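Local coordinates for conjugal transfer protein TRWB (Escherichia coli, PDB 1E9R) that probably couples the DNA-processing complex to the transport channel in bacterial conjugation, as a hexameric, ring-helicase-like P-loop ATPase that drives DNA transfer, at residues G27-K30 and R31-E35; P48-A51 and E52-L56; L70-L73 and A74-L78; R347-P350 and K351-E354; N399-D402 and L403-Y406. All coordinates share one frame; numbering follows the deposited sequence.

Contact 1: residues G27-K30 and R31-E35; sequences GKLK and RMTRE. With SO4 (sulfate ion), chain J.
Arg31 folds back over Lys28 and holds a sulfate ion beside the first turn of helix 26-33. Charge comes first. Arg31 NH1 donates to sulfate O2 at 2.9 Å, and NH2 adds weak bonds to O1 and O2, with the sulfur lying in the plane at the guanidinium edge. A bend at chi3 (-56°) turns the Arg31 guanidinium back toward the preceding turn, where one face rests on Lys28 CA. Ser25 also holds the anion, which probably came from the crystallisation liquor. The Lys28 methylenes add van der Waals contacts, CG 3.7 Å from Arg31 NH1 and CB 3.5 Å from sulfate O2. The apolar contact lies one turn on, where Leu29 CD1 meets Thr33 CG2 at 3.7 Å; Thr33 OG1 is bonded to the Pro46 carbonyl, and both residues pack on Val45. Backbone bonds run from Arg31 N to Gly27 O and from Met32 N to Lys28 O, and Thr33 N reaches Leu29 O at 2.8 Å. The bond from Arg34 N to Lys30 O is weak, and Arg34 is the first residue to leave helical angles. This is an i to i+4 pattern running out at the C-terminal end of a short alpha-helix, with an anion held near its first turn.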
loop_
_atom_site.group_PDB
_atom_site.type_symbol
_atom_site.label_atom_id
_atom_site.label_comp_id
_atom_site.label_asym_id
_atom_site.label_seq_id
_atom_site.Cartn_x
_atom_site.Cartn_y
_atom_site.Cartn_z
ATOM N N GLY B 27 -35.684 0.503 -29.208
ATOM C CA GLY B 27 -36.973 -0.053 -29.564
ATOM C C GLY B 27 -37.065 -1.542 -29.328
ATOM O O GLY B 27 -38.037 -2.031 -28.739
ATOM N N LYS B 28 -36.051 -2.270 -29.790
ATOM C CA LYS B 28 -36.025 -3.718 -29.626
ATOM C C LYS B 28 -35.951 -4.165 -28.157
ATOM O O LYS B 28 -36.533 -5.192 -27.784
ATOM C CB LYS B 28 -34.865 -4.314 -30.422
ATOM C CG LYS B 28 -34.742 -5.810 -30.250
ATOM C CD LYS B 28 -33.797 -6.413 -31.267
ATOM C CE LYS B 28 -33.599 -7.895 -31.004
ATOM N NZ LYS B 28 -32.544 -8.465 -31.878
ATOM N N LEU B 29 -35.246 -3.409 -27.319
ATOM C CA LEU B 29 -35.158 -3.772 -25.905
ATOM C C LEU B 29 -36.527 -3.600 -25.243
ATOM O O LEU B 29 -36.979 -4.465 -24.484
ATOM C CB LEU B 29 -34.120 -2.901 -25.185
ATOM C CG LEU B 29 -33.934 -3.093 -23.673
ATOM C CD1 LEU B 29 -33.564 -4.532 -23.373
ATOM C CD2 LEU B 29 -32.853 -2.136 -23.172
ATOM N N LYS B 30 -37.183 -2.477 -25.541
ATOM C CA LYS B 30 -38.508 -2.181 -24.988
ATOM C C LYS B 30 -39.426 -3.339 -25.369
ATOM O O LYS B 30 -40.275 -3.777 -24.592
ATOM C CB LYS B 30 -39.035 -0.843 -25.557
ATOM C CG LYS B 30 -38.100 0.340 -25.257
ATOM C CD LYS B 30 -38.532 1.695 -25.823
ATOM C CE LYS B 30 -37.461 2.742 -25.488
ATOM N NZ LYS B 30 -37.659 4.076 -26.110
ATOM N N ARG B 31 -39.219 -3.846 -26.576
ATOM C CA ARG B 31 -39.999 -4.952 -27.101
ATOM C C ARG B 31 -39.758 -6.197 -26.257
ATOM O O ARG B 31 -40.691 -6.906 -25.886
ATOM C CB ARG B 31 -39.576 -5.212 -28.551
ATOM C CG ARG B 31 -40.565 -5.988 -29.407
ATOM C CD ARG B 31 -39.999 -6.223 -30.796
ATOM N NE ARG B 31 -39.612 -4.980 -31.438
ATOM C CZ ARG B 31 -38.526 -4.847 -32.184
ATOM N NH1 ARG B 31 -37.735 -5.888 -32.367
ATOM N NH2 ARG B 31 -38.235 -3.677 -32.741
ATOM N N MET B 32 -38.488 -6.450 -25.953
ATOM C CA MET B 32 -38.086 -7.618 -25.169
ATOM C C MET B 32 -38.382 -7.579 -23.665
ATOM O O MET B 32 -38.622 -8.623 -23.060
ATOM C CB MET B 32 -36.592 -7.881 -25.361
ATOM C CG MET B 32 -36.168 -8.110 -26.801
ATOM S SD MET B 32 -34.375 -8.326 -26.932
ATOM C CE MET B 32 -34.177 -9.904 -26.166
ATOM N N THR B 33 -38.345 -6.399 -23.051
ATOM C CA THR B 33 -38.614 -6.311 -21.619
ATOM C C THR B 33 -40.080 -6.050 -21.342
ATOM O O THR B 33 -40.530 -6.201 -20.207
ATOM C CB THR B 33 -37.797 -5.199 -20.952
ATOM O OG1 THR B 33 -38.122 -3.937 -21.539
ATOM C CG2 THR B 33 -36.337 -5.448 -21.146
ATOM N N ARG B 34 -40.817 -5.651 -22.379
ATOM C CA ARG B 34 -42.247 -5.364 -22.252
ATOM C C ARG B 34 -42.943 -6.562 -21.631
ATOM O O ARG B 34 -42.756 -7.706 -22.044
ATOM C CB ARG B 34 -42.857 -5.045 -23.615
ATOM C CG ARG B 34 -44.317 -4.642 -23.565
ATOM C CD ARG B 34 -44.642 -3.724 -24.736
ATOM N NE ARG B 34 -46.073 -3.465 -24.866
ATOM C CZ ARG B 34 -46.985 -4.405 -25.109
ATOM N NH1 ARG B 34 -46.619 -5.676 -25.247
ATOM N NH2 ARG B 34 -48.266 -4.073 -25.222
ATOM N N GLU B 35 -43.759 -6.292 -20.630
ATOM C CA GLU B 35 -44.427 -7.355 -19.930
ATOM C C GLU B 35 -45.906 -7.062 -19.752
ATOM O O GLU B 35 -46.361 -5.922 -19.904
ATOM C CB GLU B 35 -43.728 -7.535 -18.591
ATOM C CG GLU B 35 -44.279 -8.590 -17.679
ATOM C CD GLU B 35 -43.370 -8.804 -16.479
ATOM O OE1 GLU B 35 -42.241 -8.249 -16.488
ATOM O OE2 GLU B 35 -43.776 -9.529 -15.539
HETATM S S SO4 J . -35.730 -2.913 -34.479
HETATM O O1 SO4 J . -36.601 -1.929 -33.795
HETATM O O2 SO4 J . -35.833 -4.231 -33.825
HETATM O O3 SO4 J . -36.138 -3.026 -35.894
HETATM O O4 SO4 J . -34.322 -2.475 -34.423
#

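Contact 2: residues P48-A51 and E52-L56; sequences PRDA and EPRHL
Between Pro48 and Glu52 the chain coils tightly: Glu52 N bonds to Arg49 O at 3.2 Å and more weakly to Pro48 O, and Arg54 N closes the next turn on Ala51 O at 2.9 Å. These donors stand above the carbonyl planes, 66° out at Arg49 O and 55° out at Ala51 O, in keeping with i to i+3 turns, the second of them in the 3-10 segment 52-54. Pro53, which has no N-H to give, sets its CD 3.5 Å from Arg49 O. Among the side chains, Arg54 grips Asp50 twice. Its NH2 forms a salt bridge with Asp50 OD1 at 2.8 Å, although the N-H points poorly and the carboxylate and guanidinium planes stand 74° apart; its NE bonds weakly to Asp50 O. A bend at chi3 brings the Arg54 guanidinium back over the turn. Arg49 and Glu52 run side by side, Arg49 CD 3.6 Å from Glu52 OE2, with only charge attraction between their ends. Glu52 spends its carboxylate on Arg310 and Arg80, and His55 ND1 meets Val311 N. Arg54 NH1 also bridges to Asp402 of a second subunit. Held by an acid within its own turn and another across the interface, Arg54 probably keeps its charge and helps fix the loop ahead of strand 56-59 against the neighbour.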
loop_
_atom_site.group_PDB
_atom_site.type_symbol
_atom_site.label_atom_id
_atom_site.label_comp_id
_atom_site.label_asym_id
_atom_site.label_seq_id
_atom_site.Cartn_x
_atom_site.Cartn_y
_atom_site.Cartn_z
ATOM N N PRO B 48 -38.032 -4.983 -16.283
ATOM C CA PRO B 48 -38.514 -6.330 -15.995
ATOM C C PRO B 48 -38.942 -6.353 -14.543
ATOM O O PRO B 48 -38.186 -5.957 -13.660
ATOM C CB PRO B 48 -37.287 -7.190 -16.236
ATOM C CG PRO B 48 -36.613 -6.473 -17.350
ATOM C CD PRO B 48 -36.722 -5.025 -16.953
ATOM N N ARG B 49 -40.163 -6.799 -14.303
ATOM C CA ARG B 49 -40.704 -6.867 -12.954
ATOM C C ARG B 49 -39.785 -7.588 -11.976
ATOM O O ARG B 49 -39.622 -7.150 -10.841
ATOM C CB ARG B 49 -42.062 -7.570 -12.977
ATOM C CG ARG B 49 -43.239 -6.678 -13.292
ATOM C CD ARG B 49 -43.818 -6.159 -12.011
ATOM N NE ARG B 49 -45.170 -5.674 -12.217
ATOM C CZ ARG B 49 -46.016 -5.414 -11.228
ATOM N NH1 ARG B 49 -45.627 -5.607 -9.974
ATOM N NH2 ARG B 49 -47.238 -4.961 -11.496
ATOM N N ASP B 50 -39.197 -8.694 -12.418
ATOM C CA ASP B 50 -38.316 -9.492 -11.574
ATOM C C ASP B 50 -36.998 -8.780 -11.274
ATOM O O ASP B 50 -36.234 -9.203 -10.403
ATOM C CB ASP B 50 -38.036 -10.852 -12.237
ATOM C CG ASP B 50 -37.291 -10.723 -13.572
ATOM O OD1 ASP B 50 -36.145 -10.216 -13.589
ATOM O OD2 ASP B 50 -37.848 -11.133 -14.617
ATOM N N ALA B 51 -36.741 -7.696 -11.998
ATOM C CA ALA B 51 -35.524 -6.931 -11.817
ATOM C C ALA B 51 -35.706 -5.870 -10.737
ATOM O O ALA B 51 -34.747 -5.474 -10.071
ATOM C CB ALA B 51 -35.136 -6.281 -13.125
ATOM N N GLU B 52 -36.943 -5.421 -10.556
ATOM C CA GLU B 52 -37.244 -4.392 -9.570
ATOM C C GLU B 52 -36.636 -4.587 -8.182
ATOM O O GLU B 52 -35.963 -3.697 -7.668
ATOM C CB GLU B 52 -38.753 -4.230 -9.443
ATOM C CG GLU B 52 -39.376 -3.525 -10.606
ATOM C CD GLU B 52 -40.868 -3.477 -10.481
ATOM O OE1 GLU B 52 -41.366 -3.559 -9.341
ATOM O OE2 GLU B 52 -41.537 -3.353 -11.522
ATOM N N PRO B 53 -36.877 -5.747 -7.548
ATOM C CA PRO B 53 -36.321 -5.980 -6.216
ATOM C C PRO B 53 -34.846 -6.391 -6.192
ATOM O O PRO B 53 -34.314 -6.732 -5.132
ATOM C CB PRO B 53 -37.251 -7.040 -5.645
ATOM C CG PRO B 53 -37.588 -7.842 -6.843
ATOM C CD PRO B 53 -37.833 -6.808 -7.906
ATOM N N ARG B 54 -34.191 -6.360 -7.354
ATOM C CA ARG B 54 -32.768 -6.687 -7.444
ATOM C C ARG B 54 -31.960 -5.390 -7.608
ATOM O O ARG B 54 -30.751 -5.400 -7.818
ATOM C CB ARG B 54 -32.496 -7.688 -8.580
ATOM C CG ARG B 54 -32.895 -9.125 -8.206
ATOM C CD ARG B 54 -32.458 -10.187 -9.245
ATOM N NE ARG B 54 -33.102 -10.038 -10.560
ATOM C CZ ARG B 54 -32.886 -10.840 -11.607
ATOM N NH1 ARG B 54 -32.039 -11.858 -11.507
ATOM N NH2 ARG B 54 -33.519 -10.629 -12.761
ATOM N N HIS B 55 -32.672 -4.271 -7.514
ATOM C CA HIS B 55 -32.094 -2.932 -7.536
ATOM C C HIS B 55 -31.432 -2.405 -8.796
ATOM O O HIS B 55 -31.027 -3.163 -9.677
ATOM C CB HIS B 55 -31.147 -2.815 -6.338
ATOM C CG HIS B 55 -31.673 -3.496 -5.114
ATOM N ND1 HIS B 55 -32.897 -3.185 -4.563
ATOM C CD2 HIS B 55 -31.201 -4.553 -4.410
ATOM C CE1 HIS B 55 -33.159 -4.025 -3.577
ATOM N NE2 HIS B 55 -32.147 -4.866 -3.464
ATOM N N LEU B 56 -31.327 -1.078 -8.847
ATOM C CA LEU B 56 -30.771 -0.362 -9.979
ATOM C C LEU B 56 -29.765 0.705 -9.577
ATOM O O LEU B 56 -30.053 1.570 -8.738
ATOM C CB LEU B 56 -31.901 0.318 -10.754
ATOM C CG LEU B 56 -31.492 1.092 -12.010
ATOM C CD1 LEU B 56 -31.109 0.102 -13.100
ATOM C CD2 LEU B 56 -32.640 1.967 -12.490
#

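Contact 3: residues L70-L73 and A74-L78; sequences LREL and AYTGL
Thr76 sets its hydroxyl against the preceding turn of the helix, OG1 lying 3.0 Å from Leu73 O and 3.2 Å from Glu72 O. Its single proton could go to either carbonyl. A chi1 of 61° places OG1 between the backbone N and the carbonyl carbon, facing back down the helix, while CG2 touches Glu72 O at 3.2 Å. The same Glu72 carbonyl receives Thr76 N at 3.0 Å in an almost straight bond (177°). Beside it, Tyr75 N reaches Arg71 O and Ala74 N reaches Leu70 O, each at 2.9 Å; Gly77 N to Leu73 O continues the pattern. Tyr75 lays its CB 3.3 Å from Arg71 O and turns its ring away from the preceding turn. A second shell fixes the polar groups: Thr76 OG1 also accepts from Thr41 N, Glu72 OE2 is held by Thr41 OG1 and Gly44 N, and Arg71 NE forms a salt bridge with Asp92. Helix 66-79 begins within a sequence pattern consistent with a Walker A P-loop. Around it, Leu73 and Ala74 pack on Phe284 of strand 281-285, Ala74 and Leu78 meet Met84 of strand 83-89, Arg71 and Leu78 lie against helix 92-97, and Tyr75 meets Phe425 edge-to-face.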
loop_
_atom_site.group_PDB
_atom_site.type_symbol
_atom_site.label_atom_id
_atom_site.label_comp_id
_atom_site.label_asym_id
_atom_site.label_seq_id
_atom_site.Cartn_x
_atom_site.Cartn_y
_atom_site.Cartn_z
ATOM N N LEU B 70 -34.145 9.189 -12.471
ATOM C CA LEU B 70 -34.769 8.812 -11.205
ATOM C C LEU B 70 -36.177 9.387 -11.097
ATOM O O LEU B 70 -37.076 8.732 -10.567
ATOM C CB LEU B 70 -33.946 9.297 -10.011
ATOM C CG LEU B 70 -32.948 8.295 -9.445
ATOM C CD1 LEU B 70 -31.825 8.078 -10.452
ATOM C CD2 LEU B 70 -32.410 8.811 -8.116
ATOM N N ARG B 71 -36.360 10.612 -11.594
ATOM C CA ARG B 71 -37.665 11.278 -11.560
ATOM C C ARG B 71 -38.674 10.451 -12.367
ATOM O O ARG B 71 -39.789 10.179 -11.910
ATOM C CB ARG B 71 -37.555 12.693 -12.139
ATOM C CG ARG B 71 -38.625 13.652 -11.626
ATOM C CD ARG B 71 -38.409 15.067 -12.148
ATOM N NE ARG B 71 -37.104 15.596 -11.757
ATOM C CZ ARG B 71 -36.228 16.123 -12.610
ATOM N NH1 ARG B 71 -36.526 16.188 -13.901
ATOM N NH2 ARG B 71 -35.055 16.580 -12.179
ATOM N N GLU B 72 -38.266 10.044 -13.564
ATOM C CA GLU B 72 -39.111 9.233 -14.426
ATOM C C GLU B 72 -39.498 7.909 -13.771
ATOM O O GLU B 72 -40.654 7.492 -13.808
ATOM C CB GLU B 72 -38.386 8.952 -15.736
ATOM C CG GLU B 72 -38.988 7.797 -16.506
ATOM C CD GLU B 72 -38.330 7.567 -17.852
ATOM O OE1 GLU B 72 -37.586 8.462 -18.341
ATOM O OE2 GLU B 72 -38.577 6.481 -18.418
ATOM N N LEU B 73 -38.515 7.242 -13.183
ATOM C CA LEU B 73 -38.753 5.972 -12.522
ATOM C C LEU B 73 -39.742 6.122 -11.366
ATOM O O LEU B 73 -40.659 5.317 -11.212
ATOM C CB LEU B 73 -37.434 5.412 -12.000
ATOM C CG LEU B 73 -37.062 4.014 -12.474
ATOM C CD1 LEU B 73 -35.709 3.667 -11.933
ATOM C CD2 LEU B 73 -38.091 3.011 -12.015
ATOM N N ALA B 74 -39.545 7.151 -10.547
ATOM C CA ALA B 74 -40.415 7.403 -9.397
ATOM C C ALA B 74 -41.844 7.695 -9.860
ATOM O O ALA B 74 -42.818 7.173 -9.302
ATOM C CB ALA B 74 -39.874 8.578 -8.586
ATOM N N TYR B 75 -41.950 8.542 -10.882
ATOM C CA TYR B 75 -43.230 8.913 -11.457
ATOM C C TYR B 75 -44.015 7.689 -11.930
ATOM O O TYR B 75 -45.144 7.457 -11.504
ATOM C CB TYR B 75 -43.002 9.859 -12.630
ATOM C CG TYR B 75 -44.253 10.163 -13.416
ATOM C CD1 TYR B 75 -45.412 10.617 -12.777
ATOM C CD2 TYR B 75 -44.274 10.021 -14.803
ATOM C CE1 TYR B 75 -46.561 10.921 -13.502
ATOM C CE2 TYR B 75 -45.416 10.325 -15.541
ATOM C CZ TYR B 75 -46.556 10.773 -14.887
ATOM O OH TYR B 75 -47.685 11.070 -15.622
ATOM N N THR B 76 -43.415 6.905 -12.817
ATOM C CA THR B 76 -44.075 5.719 -13.335
ATOM C C THR B 76 -44.440 4.733 -12.221
ATOM O O THR B 76 -45.385 3.953 -12.350
ATOM C CB THR B 76 -43.189 5.024 -14.399
ATOM O OG1 THR B 76 -41.945 4.613 -13.821
ATOM C CG2 THR B 76 -42.903 5.974 -15.527
ATOM N N GLY B 77 -43.688 4.778 -11.126
ATOM C CA GLY B 77 -43.956 3.898 -10.005
ATOM C C GLY B 77 -45.150 4.413 -9.231
ATOM O O GLY B 77 -45.908 3.643 -8.646
ATOM N N LEU B 78 -45.315 5.731 -9.219
ATOM C CA LEU B 78 -46.439 6.350 -8.526
ATOM C C LEU B 78 -47.704 6.109 -9.331
ATOM O O LEU B 78 -48.780 5.931 -8.771
ATOM C CB LEU B 78 -46.213 7.846 -8.374
ATOM C CG LEU B 78 -45.120 8.235 -7.387
ATOM C CD1 LEU B 78 -44.731 9.685 -7.609
ATOM C CD2 LEU B 78 -45.615 7.988 -5.967
#

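Contact 4: residues R347-P350 and K351-E354; sequences RTDP and KTNE
Asp349 caps the first turn of helix 350-360 through Thr352. The hydroxyl OG1 of Thr352 donates to Asp349 OD2 at 2.6 Å, coming in from above the carboxylate plane, 40° out of it. The other oxygen, Asp349 OD1, accepts a weak bond from Thr352 N at 3.3 Å. With CG anti to the backbone N (chi1 -172°), the Asp349 carboxylate reaches forward beside the opening turn, and its OD1 also accepts a hydrogen bond from a water at 2.9 Å. That water accepts in turn from Lys351 N, giving a second amide of the first turn an indirect link to the cap. Gln331 of a third subunit donates to OD1 as well, so this oxygen has several partners. The backbone follows: Asn353 N bonds to Asp349 O at 3.2 Å in the carbonyl plane, and Glu354 N bonds to Pro350 O at 3.0 Å. An asparagine in place of Asp349 would probably lose the negative charge at the helix start and set an amide nitrogen against either the Thr352 hydroxyl or the donors now on OD1.

Outside the cap, Glu354 CB lies 3.4 Å from Pro350 O, and Asn353 packs on Ile397 and Ala398 of helix 394-398. Asn353 ND2 is bonded to Ser346 O, Glu354 forms a salt bridge with Arg390, and Pro350, at the first helical position, meets Ser359 of the third subunit. An N-cap aspartate followed by proline is a familiar way to start an alpha-helix, and here the cap lies at a subunit interface.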
loop_
_atom_site.group_PDB
_atom_site.type_symbol
_atom_site.label_atom_id
_atom_site.label_comp_id
_atom_site.label_asym_id
_atom_site.label_seq_id
_atom_site.Cartn_x
_atom_site.Cartn_y
_atom_site.Cartn_z
ATOM N N ARG B 347 -14.743 13.366 -19.764
ATOM C CA ARG B 347 -13.523 12.992 -20.468
ATOM C C ARG B 347 -12.285 13.274 -19.639
ATOM O O ARG B 347 -11.186 12.905 -20.031
ATOM C CB ARG B 347 -13.394 13.687 -21.839
ATOM C CG ARG B 347 -13.797 15.150 -21.916
ATOM C CD ARG B 347 -13.087 15.873 -23.080
ATOM N NE ARG B 347 -13.160 15.199 -24.386
ATOM C CZ ARG B 347 -14.222 15.174 -25.198
ATOM N NH1 ARG B 347 -15.357 15.779 -24.873
ATOM N NH2 ARG B 347 -14.139 14.543 -26.361
ATOM N N THR B 348 -12.464 13.932 -18.495
ATOM C CA THR B 348 -11.351 14.249 -17.605
ATOM C C THR B 348 -11.138 13.086 -16.649
ATOM O O THR B 348 -10.216 13.100 -15.832
ATOM C CB THR B 348 -11.640 15.503 -16.758
ATOM O OG1 THR B 348 -12.911 15.362 -16.100
ATOM C CG2 THR B 348 -11.637 16.745 -17.632
ATOM N N ASP B 349 -11.995 12.074 -16.769
ATOM C CA ASP B 349 -11.947 10.903 -15.893
ATOM C C ASP B 349 -11.909 9.617 -16.718
ATOM O O ASP B 349 -12.824 8.793 -16.653
ATOM C CB ASP B 349 -13.182 10.919 -14.970
ATOM C CG ASP B 349 -13.133 9.854 -13.882
ATOM O OD1 ASP B 349 -12.102 9.155 -13.745
ATOM O OD2 ASP B 349 -14.144 9.725 -13.153
ATOM N N PRO B 350 -10.834 9.425 -17.497
ATOM C CA PRO B 350 -10.693 8.227 -18.333
ATOM C C PRO B 350 -10.740 6.912 -17.556
ATOM O O PRO B 350 -11.066 5.860 -18.125
ATOM C CB PRO B 350 -9.348 8.447 -19.035
ATOM C CG PRO B 350 -8.583 9.286 -18.053
ATOM C CD PRO B 350 -9.627 10.267 -17.573
ATOM N N LYS B 351 -10.422 6.968 -16.261
ATOM C CA LYS B 351 -10.433 5.758 -15.448
ATOM C C LYS B 351 -11.856 5.250 -15.222
ATOM O O LYS B 351 -12.116 4.046 -15.238
ATOM C CB LYS B 351 -9.744 5.994 -14.099
ATOM C CG LYS B 351 -9.690 4.721 -13.274
ATOM C CD LYS B 351 -8.947 4.876 -11.949
ATOM C CE LYS B 351 -9.014 3.563 -11.136
ATOM N NZ LYS B 351 -8.486 3.676 -9.739
ATOM N N THR B 352 -12.780 6.174 -15.009
ATOM C CA THR B 352 -14.157 5.788 -14.799
ATOM C C THR B 352 -14.770 5.354 -16.123
ATOM O O THR B 352 -15.610 4.456 -16.160
ATOM C CB THR B 352 -14.963 6.943 -14.212
ATOM O OG1 THR B 352 -14.500 7.204 -12.881
ATOM C CG2 THR B 352 -16.448 6.599 -14.171
ATOM N N ASN B 353 -14.355 5.985 -17.214
ATOM C CA ASN B 353 -14.882 5.616 -18.519
ATOM C C ASN B 353 -14.446 4.198 -18.873
ATOM O O ASN B 353 -15.211 3.423 -19.448
ATOM C CB ASN B 353 -14.418 6.616 -19.567
ATOM C CG ASN B 353 -15.018 7.986 -19.344
ATOM O OD1 ASN B 353 -16.188 8.102 -18.966
ATOM N ND2 ASN B 353 -14.232 9.033 -19.581
ATOM N N GLU B 354 -13.216 3.855 -18.517
ATOM C CA GLU B 354 -12.717 2.512 -18.764
ATOM C C GLU B 354 -13.515 1.524 -17.904
ATOM O O GLU B 354 -13.851 0.435 -18.330
ATOM C CB GLU B 354 -11.239 2.440 -18.407
ATOM C CG GLU B 354 -10.746 1.022 -18.181
ATOM C CD GLU B 354 -10.804 0.165 -19.425
ATOM O OE1 GLU B 354 -10.911 0.718 -20.545
ATOM O OE2 GLU B 354 -10.728 -1.072 -19.274
HETATM O O HOH W 1 -9.228 9.027 -14.267
#

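Contact 5: residues N399-D402 and L403-Y406; sequences NLPD and LTAY
Leu400 and Pro401 close over Thr404 to make the tight part of this turn. Leu400 CD2 meets Thr404 CG2 at 3.5 Å, while its other branch, CD1, lies 3.9 Å from Tyr406 CE2, so that the leucine fork spans the threonine methyl and the tyrosine ring. Thr404 OG1 sits 3.2 Å from Pro401 CG and donates to Pro401 O at 3.0 Å, well above the carbonyl plane (60° out). The threonine turns its two branches to different partners: with chi1 at -53°, OG1 lies beside its own backbone N and faces the proline carbonyl, whereas CG2 faces Leu400. Replacing Thr404 with an alanine would probably leave Pro401 O without its hydroxyl donor and open a gap beside Leu400 CD2. The looser side is wetter. There a water lies 2.9 Å from Pro401 O, to which it can donate, and accepts from Thr404 N at 3.2 Å, bridging the turn where no direct backbone bond joins these two atoms. Asp402 directs its carboxylate out of the turn, to a salt bridge with Arg54 of a third subunit. Leu403, with a positive phi of 68°, swings the chain round into strand 404-408. A hydroxyl and probably a water thus share one carbonyl, while the acid carried by the same turn is spent on holding the next subunit.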
loop_
_atom_site.group_PDB
_atom_site.type_symbol
_atom_site.label_atom_id
_atom_site.label_comp_id
_atom_site.label_asym_id
_atom_site.label_seq_id
_atom_site.Cartn_x
_atom_site.Cartn_y
_atom_site.Cartn_z
ATOM N N ASN B 399 -17.658 10.619 -24.970
ATOM C CA ASN B 399 -18.298 11.488 -25.949
ATOM C C ASN B 399 -19.814 11.363 -25.942
ATOM O O ASN B 399 -20.493 11.973 -26.762
ATOM C CB ASN B 399 -17.758 11.176 -27.337
ATOM C CG ASN B 399 -16.330 11.610 -27.496
ATOM O OD1 ASN B 399 -16.044 12.803 -27.583
ATOM N ND2 ASN B 399 -15.412 10.650 -27.515
ATOM N N LEU B 400 -20.341 10.570 -25.016
ATOM C CA LEU B 400 -21.777 10.379 -24.908
ATOM C C LEU B 400 -22.460 11.719 -24.725
ATOM O O LEU B 400 -22.093 12.483 -23.827
ATOM C CB LEU B 400 -22.109 9.519 -23.697
ATOM C CG LEU B 400 -22.768 8.162 -23.908
ATOM C CD1 LEU B 400 -23.432 7.762 -22.615
ATOM C CD2 LEU B 400 -23.806 8.230 -24.999
ATOM N N PRO B 401 -23.445 12.046 -25.586
ATOM C CA PRO B 401 -24.121 13.340 -25.406
ATOM C C PRO B 401 -24.934 13.230 -24.121
ATOM O O PRO B 401 -25.290 12.124 -23.704
ATOM C CB PRO B 401 -24.988 13.460 -26.658
ATOM C CG PRO B 401 -25.276 12.030 -27.021
ATOM C CD PRO B 401 -23.941 11.348 -26.787
ATOM N N ASP B 402 -25.213 14.352 -23.475
ATOM C CA ASP B 402 -25.968 14.278 -22.232
ATOM C C ASP B 402 -27.399 13.817 -22.473
ATOM O O ASP B 402 -27.923 13.937 -23.577
ATOM C CB ASP B 402 -25.913 15.624 -21.499
ATOM C CG ASP B 402 -24.627 15.785 -20.676
ATOM O OD1 ASP B 402 -23.539 15.407 -21.177
ATOM O OD2 ASP B 402 -24.697 16.291 -19.532
ATOM N N LEU B 403 -28.021 13.268 -21.435
ATOM C CA LEU B 403 -29.377 12.753 -21.530
ATOM C C LEU B 403 -29.413 11.530 -22.431
ATOM O O LEU B 403 -30.383 11.282 -23.134
ATOM C CB LEU B 403 -30.327 13.822 -22.054
ATOM C CG LEU B 403 -30.637 14.925 -21.047
ATOM C CD1 LEU B 403 -31.556 15.943 -21.698
ATOM C CD2 LEU B 403 -31.280 14.326 -19.803
ATOM N N THR B 404 -28.327 10.777 -22.415
ATOM C CA THR B 404 -28.232 9.547 -23.180
ATOM C C THR B 404 -27.748 8.484 -22.192
ATOM O O THR B 404 -26.820 8.720 -21.401
ATOM C CB THR B 404 -27.243 9.678 -24.336
ATOM O OG1 THR B 404 -27.590 10.824 -25.116
ATOM C CG2 THR B 404 -27.294 8.438 -25.215
ATOM N N ALA B 405 -28.381 7.317 -22.227
ATOM C CA ALA B 405 -28.019 6.256 -21.304
ATOM C C ALA B 405 -27.944 4.866 -21.898
ATOM O O ALA B 405 -28.622 4.542 -22.868
ATOM C CB ALA B 405 -28.998 6.242 -20.135
ATOM N N TYR B 406 -27.096 4.050 -21.288
ATOM C CA TYR B 406 -26.949 2.666 -21.676
ATOM C C TYR B 406 -27.675 1.893 -20.587
ATOM O O TYR B 406 -27.281 1.934 -19.431
ATOM C CB TYR B 406 -25.483 2.262 -21.718
ATOM C CG TYR B 406 -24.787 2.686 -22.984
ATOM C CD1 TYR B 406 -25.004 1.997 -24.176
ATOM C CD2 TYR B 406 -23.914 3.772 -23.001
ATOM C CE1 TYR B 406 -24.370 2.376 -25.356
ATOM C CE2 TYR B 406 -23.272 4.160 -24.184
ATOM C CZ TYR B 406 -23.510 3.454 -25.353
ATOM O OH TYR B 406 -22.895 3.821 -26.523
HETATM O O HOH W 2 -25.464 11.259 -20.958
#

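Along the chain the five contacts come in numerical order, without nesting. Contacts 1 and 2 touch, their centres about 15 Å apart: Thr33 packs on Pro48, and Glu35 accepts weakly from Arg49 N. Contact 2 leads into strand 56-59 of the large mixed sheet and touches contact 3, on helix 66-79, through Leu56 and Leu73. Contact 5 enters the same sheet by strand 404-408. It meets contact 4, centre to centre about 14 Å, where Arg347 reaches Asn399; contacts 1 and 4 lie about 30 Å apart between centres. Contacts 4 and 5 face a third subunit and contact 2 a second; Arg54 and Asp402 pair across such interfaces, joining neighbours in the hexamer.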